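Polymerase subunit PA (PDB 4CGS) is a subunit of the Dhori virus RNA polymerase that probably binds RNA, this chain being its N-terminal domain, the counterpart of the influenza cap-snatching endonuclease domain. Local coordinates at residues E14-S19 with V37-Y42; V62-P67 with V87-D92; P31-I36 with E164-L169. All coordinates share one frame; numbering follows the deposited sequence.

Contact 1. Residues E14-S19 with V37-Y42; sequences EIWALS and VECIKY
The aromatic rings of Y42 and W16 are approached in different ways. I15 comes to the edge of the Y42 ring, close to its plane, where I15 CG1 lies 3.9 Å from Y42 CD2, and I15 CD1 stays near the same carbon. L18 reaches the hydroxyl end of that ring obliquely: L18 CD2 is 4.1 Å from Y42 CZ, with the two side chains crossing at about a right angle. The indole of W65, from the loop after strand 57-62, stacks on Y42. On W16 the neighbour is sulfur. C39 SG sits 3.8 Å from W16 CE3 and 5.1 Å from the centroid of the six-membered ring, 64° off the ring normal, a sulfur-aromatic contact of oblique geometry.

C39 is met by W16, S19 and I15, and of these I15 alone goes on to touch Y42. With C39 SG beside its own backbone N (chi1 -69°), the sulfur is set between W16 CE3 and S19 CB, the latter at 3.7 Å, while C39 CB packs at 3.9 Å against I15 CG2. These side chains fill the crossing of helix 13-18 with helix 31-44, whose short segments pass 9.9 Å apart with an angle of 119° between their directions.

S19 OG donates to W16 O over 2.6 Å. Both atoms are also met by R35, one turn before C39 on helix 31-44: NE bonds to S19 OG and NH2 to W16 O, and the same arginine forms a cation-pi contact with the W16 ring. W16 NE1 is taken by D4. Between 14-19 and 37-42 themselves the contacts are mainly apolar, the polar ties between the helices running through R35; cohesion across these residues probably comes largely from dispersion, the polarisable sulfur included.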
# COMPACT_ATOMS: atom_id res chain seq x y z
N GLU A 14 -3.11 14.48 6.03
CA GLU A 14 -3.99 13.56 6.83
C GLU A 14 -3.48 12.15 6.87
O GLU A 14 -3.60 11.50 7.90
CB GLU A 14 -5.45 13.68 6.40
CG GLU A 14 -5.74 13.32 4.94
CD GLU A 14 -5.60 14.42 3.89
OE1 GLU A 14 -4.85 15.39 4.14
OE2 GLU A 14 -6.27 14.25 2.83
N ILE A 15 -2.86 11.68 5.80
CA ILE A 15 -2.18 10.36 5.80
C ILE A 15 -0.97 10.36 6.71
O ILE A 15 -0.79 9.45 7.51
CB ILE A 15 -1.95 9.87 4.37
CG1 ILE A 15 -3.27 9.45 3.72
CG2 ILE A 15 -0.85 8.77 4.39
CD1 ILE A 15 -3.14 9.08 2.23
N TRP A 16 -0.17 11.43 6.67
CA TRP A 16 0.95 11.56 7.56
C TRP A 16 0.47 11.57 8.98
O TRP A 16 1.06 10.86 9.85
CB TRP A 16 1.70 12.80 7.24
CG TRP A 16 2.99 13.02 7.99
CD1 TRP A 16 3.23 13.90 9.03
CD2 TRP A 16 4.24 12.42 7.69
NE1 TRP A 16 4.49 13.85 9.38
CE2 TRP A 16 5.19 12.99 8.62
CE3 TRP A 16 4.66 11.46 6.81
CZ2 TRP A 16 6.52 12.61 8.63
CZ3 TRP A 16 6.00 11.14 6.78
CH2 TRP A 16 6.90 11.70 7.69
N ALA A 17 -0.56 12.31 9.28
CA ALA A 17 -1.03 12.35 10.65
C ALA A 17 -1.57 10.94 11.09
O ALA A 17 -1.35 10.49 12.24
CB ALA A 17 -2.10 13.41 10.82
N LEU A 18 -2.32 10.29 10.25
CA LEU A 18 -2.88 9.00 10.55
C LEU A 18 -1.75 7.97 10.86
O LEU A 18 -1.91 7.06 11.69
CB LEU A 18 -3.84 8.49 9.43
CG LEU A 18 -4.60 7.20 9.81
CD1 LEU A 18 -5.27 7.25 11.21
CD2 LEU A 18 -5.57 6.76 8.73
N SER A 19 -0.64 8.10 10.16
CA SER A 19 0.48 7.21 10.39
C SER A 19 1.03 7.25 11.80
O SER A 19 1.76 6.34 12.22
CB SER A 19 1.61 7.41 9.41
OG SER A 19 2.34 8.55 9.65
N VAL A 37 7.77 5.30 3.50
CA VAL A 37 7.35 4.09 2.78
C VAL A 37 5.99 3.56 3.23
O VAL A 37 5.18 3.17 2.39
CB VAL A 37 8.44 3.01 2.78
CG1 VAL A 37 7.92 1.70 2.18
CG2 VAL A 37 9.65 3.49 2.01
N GLU A 38 5.73 3.63 4.52
CA GLU A 38 4.42 3.11 5.05
C GLU A 38 3.29 4.01 4.58
O GLU A 38 2.22 3.54 4.21
CB GLU A 38 4.49 3.00 6.58
CG GLU A 38 3.34 2.20 7.18
CD GLU A 38 3.48 1.97 8.66
OE1 GLU A 38 4.58 2.10 9.22
OE2 GLU A 38 2.42 1.72 9.28
N CYS A 39 3.54 5.30 4.53
CA CYS A 39 2.56 6.22 3.99
C CYS A 39 2.37 6.05 2.51
O CYS A 39 1.27 6.19 1.99
CB CYS A 39 2.90 7.68 4.27
SG CYS A 39 2.78 8.21 6.00
N ILE A 40 3.42 5.72 1.77
CA ILE A 40 3.31 5.38 0.35
C ILE A 40 2.41 4.15 0.20
O ILE A 40 1.52 4.12 -0.65
CB ILE A 40 4.70 5.16 -0.29
CG1 ILE A 40 5.48 6.51 -0.39
CG2 ILE A 40 4.56 4.55 -1.70
CD1 ILE A 40 6.91 6.35 -0.86
N LYS A 41 2.68 3.11 1.02
CA LYS A 41 1.87 1.90 0.98
C LYS A 41 0.40 2.21 1.23
O LYS A 41 -0.47 1.73 0.52
CB LYS A 41 2.38 0.94 2.00
CG LYS A 41 1.60 -0.37 2.10
CD LYS A 41 2.19 -1.22 3.20
CE LYS A 41 1.36 -2.42 3.54
NZ LYS A 41 2.17 -3.30 4.49
N TYR A 42 0.08 3.03 2.22
CA TYR A 42 -1.28 3.40 2.52
C TYR A 42 -1.92 4.13 1.36
O TYR A 42 -3.09 3.89 1.00
CB TYR A 42 -1.40 4.14 3.82
CG TYR A 42 -2.80 4.36 4.29
CD1 TYR A 42 -3.53 3.28 4.81
CD2 TYR A 42 -3.45 5.58 4.15
CE1 TYR A 42 -4.82 3.40 5.26
CE2 TYR A 42 -4.77 5.73 4.60
CZ TYR A 42 -5.43 4.67 5.17
OH TYR A 42 -6.74 4.81 5.61

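Contact 2. Residues V62-P67 with V87-D92; sequences VNMWTP and VPDLLD
D89 O is gripped by two consecutive backbone amides, N63 N at 2.7 Å and M64 N at 3.3 Å. The first donor stands above the carbonyl plane, 39° out of it, whereas the second, longer bond lies in the plane on a lone pair. This doubly used carbonyl belongs to a classic beta bulge, in which D89 and L90 both face V99 of strand 97-104. Opposite it, strand 57-62 ends and the chain folds into a type II turn from N63 to T66, so that here the bulged D89 carbonyl faces the start of the turn.

V62 and L90 form an antiparallel, non-hydrogen-bonded pair with their CA atoms 4.4 Å apart. Their side chains lie side by side and point the same way, and V62 CG2 meets L90 CD2 at 3.9 Å. Just beyond the pair, N63 CB touches V87 CG2, a contact covered by A71 of helix 68-78. Of the aspartate's carboxylate oxygens, D89 OD2 is bonded to V101 N, while D89 OD1 stays 4.1 Å from M64 CB.

N63 O closes the turn: it accepts both T66 N and T66 OG1, the hydroxyl at 2.7 Å, from the same face of its plane. The extended chain of M64 ends with CE placed 3.5 Å above one face of the W65 ring, offset toward the rim.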
# COMPACT_ATOMS: atom_id res chain seq x y z
N VAL A 62 -10.55 -1.34 3.21
CA VAL A 62 -9.16 -1.14 3.55
C VAL A 62 -8.95 -1.50 4.97
O VAL A 62 -9.52 -0.86 5.86
CB VAL A 62 -8.69 0.35 3.28
CG1 VAL A 62 -7.25 0.54 3.77
CG2 VAL A 62 -8.80 0.73 1.80
N ASN A 63 -8.13 -2.53 5.24
CA ASN A 63 -7.82 -2.94 6.61
C ASN A 63 -6.55 -2.23 7.12
O ASN A 63 -6.35 -2.18 8.33
CB ASN A 63 -7.56 -4.47 6.66
CG ASN A 63 -8.73 -5.33 6.43
OD1 ASN A 63 -8.58 -6.40 5.83
ND2 ASN A 63 -9.90 -4.90 6.87
N MET A 64 -5.64 -1.77 6.28
CA MET A 64 -4.45 -1.14 6.76
C MET A 64 -4.77 0.02 7.66
O MET A 64 -5.68 0.81 7.38
CB MET A 64 -3.58 -0.68 5.63
CG MET A 64 -2.27 -0.15 6.05
SD MET A 64 -1.19 0.27 4.64
CE MET A 64 0.17 1.08 5.49
N TRP A 65 -4.06 0.09 8.75
CA TRP A 65 -4.22 1.10 9.82
C TRP A 65 -5.56 1.03 10.55
O TRP A 65 -5.92 1.99 11.23
CB TRP A 65 -3.90 2.51 9.30
CG TRP A 65 -2.47 2.73 8.95
CD1 TRP A 65 -1.34 1.96 9.21
CD2 TRP A 65 -1.98 3.89 8.22
NE1 TRP A 65 -0.22 2.59 8.72
CE2 TRP A 65 -0.54 3.76 8.15
CE3 TRP A 65 -2.57 5.04 7.72
CZ2 TRP A 65 0.22 4.71 7.52
CZ3 TRP A 65 -1.77 5.98 7.14
CH2 TRP A 65 -0.42 5.82 7.01
N THR A 66 -6.20 -0.14 10.54
CA THR A 66 -7.28 -0.47 11.39
C THR A 66 -6.87 -1.58 12.34
O THR A 66 -5.90 -2.32 12.07
CB THR A 66 -8.55 -0.88 10.65
OG1 THR A 66 -8.41 -2.24 10.15
CG2 THR A 66 -8.89 0.15 9.50
N PRO A 67 -7.49 -1.66 13.50
CA PRO A 67 -7.12 -2.73 14.46
C PRO A 67 -7.33 -4.09 13.92
O PRO A 67 -8.26 -4.26 13.21
CB PRO A 67 -8.04 -2.44 15.67
CG PRO A 67 -8.43 -1.02 15.55
CD PRO A 67 -8.46 -0.69 14.08
N VAL A 87 -3.09 -9.50 8.52
CA VAL A 87 -4.34 -9.44 7.77
C VAL A 87 -4.11 -8.76 6.41
O VAL A 87 -3.19 -8.00 6.19
CB VAL A 87 -5.49 -8.70 8.54
CG1 VAL A 87 -5.66 -9.27 9.91
CG2 VAL A 87 -5.22 -7.20 8.62
N PRO A 88 -4.92 -9.14 5.38
CA PRO A 88 -4.73 -8.44 4.10
C PRO A 88 -4.92 -6.95 4.26
O PRO A 88 -5.80 -6.50 5.02
CB PRO A 88 -5.79 -9.09 3.20
CG PRO A 88 -6.16 -10.37 3.89
CD PRO A 88 -5.99 -10.16 5.30
N ASP A 89 -4.20 -6.17 3.46
CA ASP A 89 -4.33 -4.72 3.45
C ASP A 89 -5.67 -4.21 2.93
O ASP A 89 -6.21 -3.22 3.40
CB ASP A 89 -3.12 -4.11 2.66
CG ASP A 89 -1.83 -4.44 3.29
OD1 ASP A 89 -1.69 -4.10 4.53
OD2 ASP A 89 -0.93 -4.97 2.62
N LEU A 90 -6.23 -4.96 1.96
CA LEU A 90 -7.55 -4.71 1.48
C LEU A 90 -8.33 -6.03 1.29
O LEU A 90 -7.74 -7.07 1.05
CB LEU A 90 -7.61 -3.94 0.13
CG LEU A 90 -6.77 -2.70 -0.09
CD1 LEU A 90 -5.38 -3.05 -0.60
CD2 LEU A 90 -7.49 -1.71 -1.00
N LEU A 91 -9.65 -5.98 1.40
CA LEU A 91 -10.53 -7.00 0.94
C LEU A 91 -11.15 -6.56 -0.39
O LEU A 91 -11.72 -5.47 -0.43
CB LEU A 91 -11.58 -7.33 1.97
CG LEU A 91 -11.17 -7.69 3.38
CD1 LEU A 91 -12.40 -8.01 4.22
CD2 LEU A 91 -10.12 -8.81 3.37
N ASP A 92 -11.05 -7.38 -1.44
CA ASP A 92 -11.61 -7.09 -2.72
C ASP A 92 -12.94 -7.87 -2.77
O ASP A 92 -12.94 -9.10 -2.87
CB ASP A 92 -10.67 -7.57 -3.80
CG ASP A 92 -11.21 -7.37 -5.20
OD1 ASP A 92 -12.41 -7.14 -5.40
OD2 ASP A 92 -10.39 -7.45 -6.16

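Contact 3. Residues P31-I36 with E164-L169; sequences PLEARI and ERMQEL
The first turns of helix 31-44 meet the C-terminal helix 162-166 through a salt bridge between E33 and R165. R165 grips the glutamate side-on with two nitrogens, NE and NH2, and both converge on one oxygen: NE lies 2.8 Å from E33 OE2, and NH2 lies 3.1 Å from the same E33 OE2. The oxygen sits almost in the guanidinium plane, at its edge. Seen from the glutamate, however, both donors approach from the same face, well above the carboxylate, because the two planes are turned 64° apart. The bends that allow this are in the chains: E33 turns at chi2 (81°), which places its CD, and R165 at chi3 (57°), which places its NE. E33 CG also rests against the backbone of the second helix, 3.5 Å from R165 O.

M166 to L169 form a type I turn that brings L169, the last modelled residue, back onto helix 31-44. L169 then straddles two neighbouring residues: its CG is 3.9 Å from E33 CB, and its CD2 is 4.1 Å from A34 CB. In one of two modelled conformers of M166, its SD lies 3.7 Å from I36 CG2, the side chains crossing at about a right angle. The turn is further tied by E168 O, which R30 NE meets. E168 OE1 stands 5.4 Å from E33 OE2, and R165 would probably ease the repulsion between these two carboxylates, which are not in contact. L32 CD2 also lies 3.9 Å from R165 NH2, oblique to the guanidinium.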
# COMPACT_ATOMS: atom_id res chain seq x y z
N PRO A 31 13.53 5.23 11.01
CA PRO A 31 12.11 5.47 11.18
C PRO A 31 11.51 6.47 10.19
O PRO A 31 10.38 6.29 9.73
CB PRO A 31 11.98 5.94 12.60
CG PRO A 31 13.39 6.43 12.97
CD PRO A 31 14.30 5.52 12.24
N LEU A 32 12.22 7.53 9.87
CA LEU A 32 11.63 8.49 8.88
C LEU A 32 11.42 7.81 7.52
O LEU A 32 10.33 7.94 6.92
CB LEU A 32 12.53 9.76 8.77
CG LEU A 32 12.11 10.66 7.62
CD1 LEU A 32 10.68 11.19 7.75
CD2 LEU A 32 13.10 11.82 7.47
N GLU A 33 12.43 7.11 7.07
CA GLU A 33 12.37 6.43 5.79
C GLU A 33 11.21 5.41 5.81
O GLU A 33 10.44 5.29 4.87
CB GLU A 33 13.66 5.73 5.46
CG GLU A 33 14.90 6.59 5.20
CD GLU A 33 15.64 7.10 6.43
OE1 GLU A 33 15.15 7.04 7.55
OE2 GLU A 33 16.82 7.49 6.28
N ALA A 34 11.15 4.63 6.87
CA ALA A 34 10.11 3.66 7.02
C ALA A 34 8.75 4.29 7.10
O ALA A 34 7.79 3.75 6.51
CB ALA A 34 10.35 2.77 8.22
N ARG A 35 8.60 5.42 7.73
CA ARG A 35 7.30 6.10 7.85
C ARG A 35 6.86 6.57 6.47
O ARG A 35 5.67 6.45 6.12
CB ARG A 35 7.40 7.29 8.79
CG ARG A 35 6.11 7.98 9.10
CD ARG A 35 6.22 9.01 10.17
NE ARG A 35 4.93 9.62 10.44
CZ ARG A 35 4.77 10.65 11.29
NH1 ARG A 35 5.85 11.13 11.92
NH2 ARG A 35 3.56 11.24 11.45
N ILE A 36 7.80 7.13 5.68
CA ILE A 36 7.45 7.53 4.34
C ILE A 36 7.01 6.38 3.52
O ILE A 36 5.99 6.46 2.85
CB ILE A 36 8.62 8.31 3.68
CG1 ILE A 36 8.83 9.66 4.44
CG2 ILE A 36 8.32 8.58 2.21
CD1 ILE A 36 10.10 10.41 4.09
N GLU A 164 17.77 8.04 -1.96
CA GLU A 164 18.93 7.27 -1.55
C GLU A 164 18.74 6.71 -0.12
O GLU A 164 18.97 5.52 0.11
CB GLU A 164 20.21 8.08 -1.62
CG GLU A 164 21.48 7.24 -1.36
CD GLU A 164 22.73 8.05 -0.99
OE1 GLU A 164 22.71 9.25 -0.70
OE2 GLU A 164 23.79 7.40 -0.94
N ARG A 165 18.25 7.54 0.79
CA ARG A 165 17.97 7.13 2.15
C ARG A 165 16.93 6.00 2.20
O ARG A 165 17.09 5.03 2.96
CB ARG A 165 17.55 8.32 3.01
CG ARG A 165 18.75 9.22 3.32
CD ARG A 165 18.40 10.41 4.15
NE ARG A 165 17.79 10.01 5.38
CZ ARG A 165 17.35 10.86 6.29
NH1 ARG A 165 17.55 12.17 6.12
NH2 ARG A 165 16.72 10.41 7.39
N MET A 166 15.83 6.13 1.44
CA MET A 166 14.84 5.07 1.41
C MET A 166 15.37 3.76 0.83
O MET A 166 14.97 2.67 1.24
CB MET A 166 13.58 5.48 0.63
CG MET A 166 12.68 6.43 1.43
SD MET A 166 11.12 6.77 0.58
CE MET A 166 11.66 7.84 -0.73
N GLN A 167 16.28 3.85 -0.13
CA GLN A 167 16.96 2.68 -0.66
C GLN A 167 17.88 2.02 0.36
O GLN A 167 18.36 0.93 0.13
CB GLN A 167 17.64 3.02 -1.99
CG GLN A 167 16.57 3.28 -3.06
CD GLN A 167 16.99 3.62 -4.47
OE1 GLN A 167 18.08 4.22 -4.73
NE2 GLN A 167 16.09 3.25 -5.43
N GLU A 168 18.20 2.75 1.43
CA GLU A 168 18.96 2.24 2.55
C GLU A 168 18.11 1.57 3.62
O GLU A 168 18.63 1.16 4.66
CB GLU A 168 19.89 3.32 3.16
CG GLU A 168 20.93 3.82 2.22
CD GLU A 168 21.70 5.04 2.72
OE1 GLU A 168 21.17 5.83 3.51
OE2 GLU A 168 22.82 5.29 2.24
N LEU A 169 16.78 1.46 3.43
CA LEU A 169 15.94 0.58 4.28
C LEU A 169 16.43 -0.87 4.27
O LEU A 169 16.51 -1.50 3.24
CB LEU A 169 14.46 0.69 3.87
CG LEU A 169 13.80 1.93 4.47
CD1 LEU A 169 12.52 2.31 3.80
CD2 LEU A 169 13.60 1.67 5.99

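How the contacts relate
From the N terminus, helix 13-18 is met first, and contact 1 closes the short loop from it to helix 31-44. Contact 3 starts on that second helix, ahead of the residues used by contact 1, and closes only at the C-terminal helix 162-166; the two therefore cross along the chain. Contact 2 opens after contact 1 has closed, joining the end of strand 57-62 to strand 90-92 of the mixed sheet, and it is nested within the long loop of contact 3. Helix 31-44 is used by contacts 1 and 3, linked through R35 and V37, and contact 2 packs against it, W65 NE1 bonding to E38 OE2. Contacts 2 and 3 do not touch, lying on opposite sides of the chain's centre.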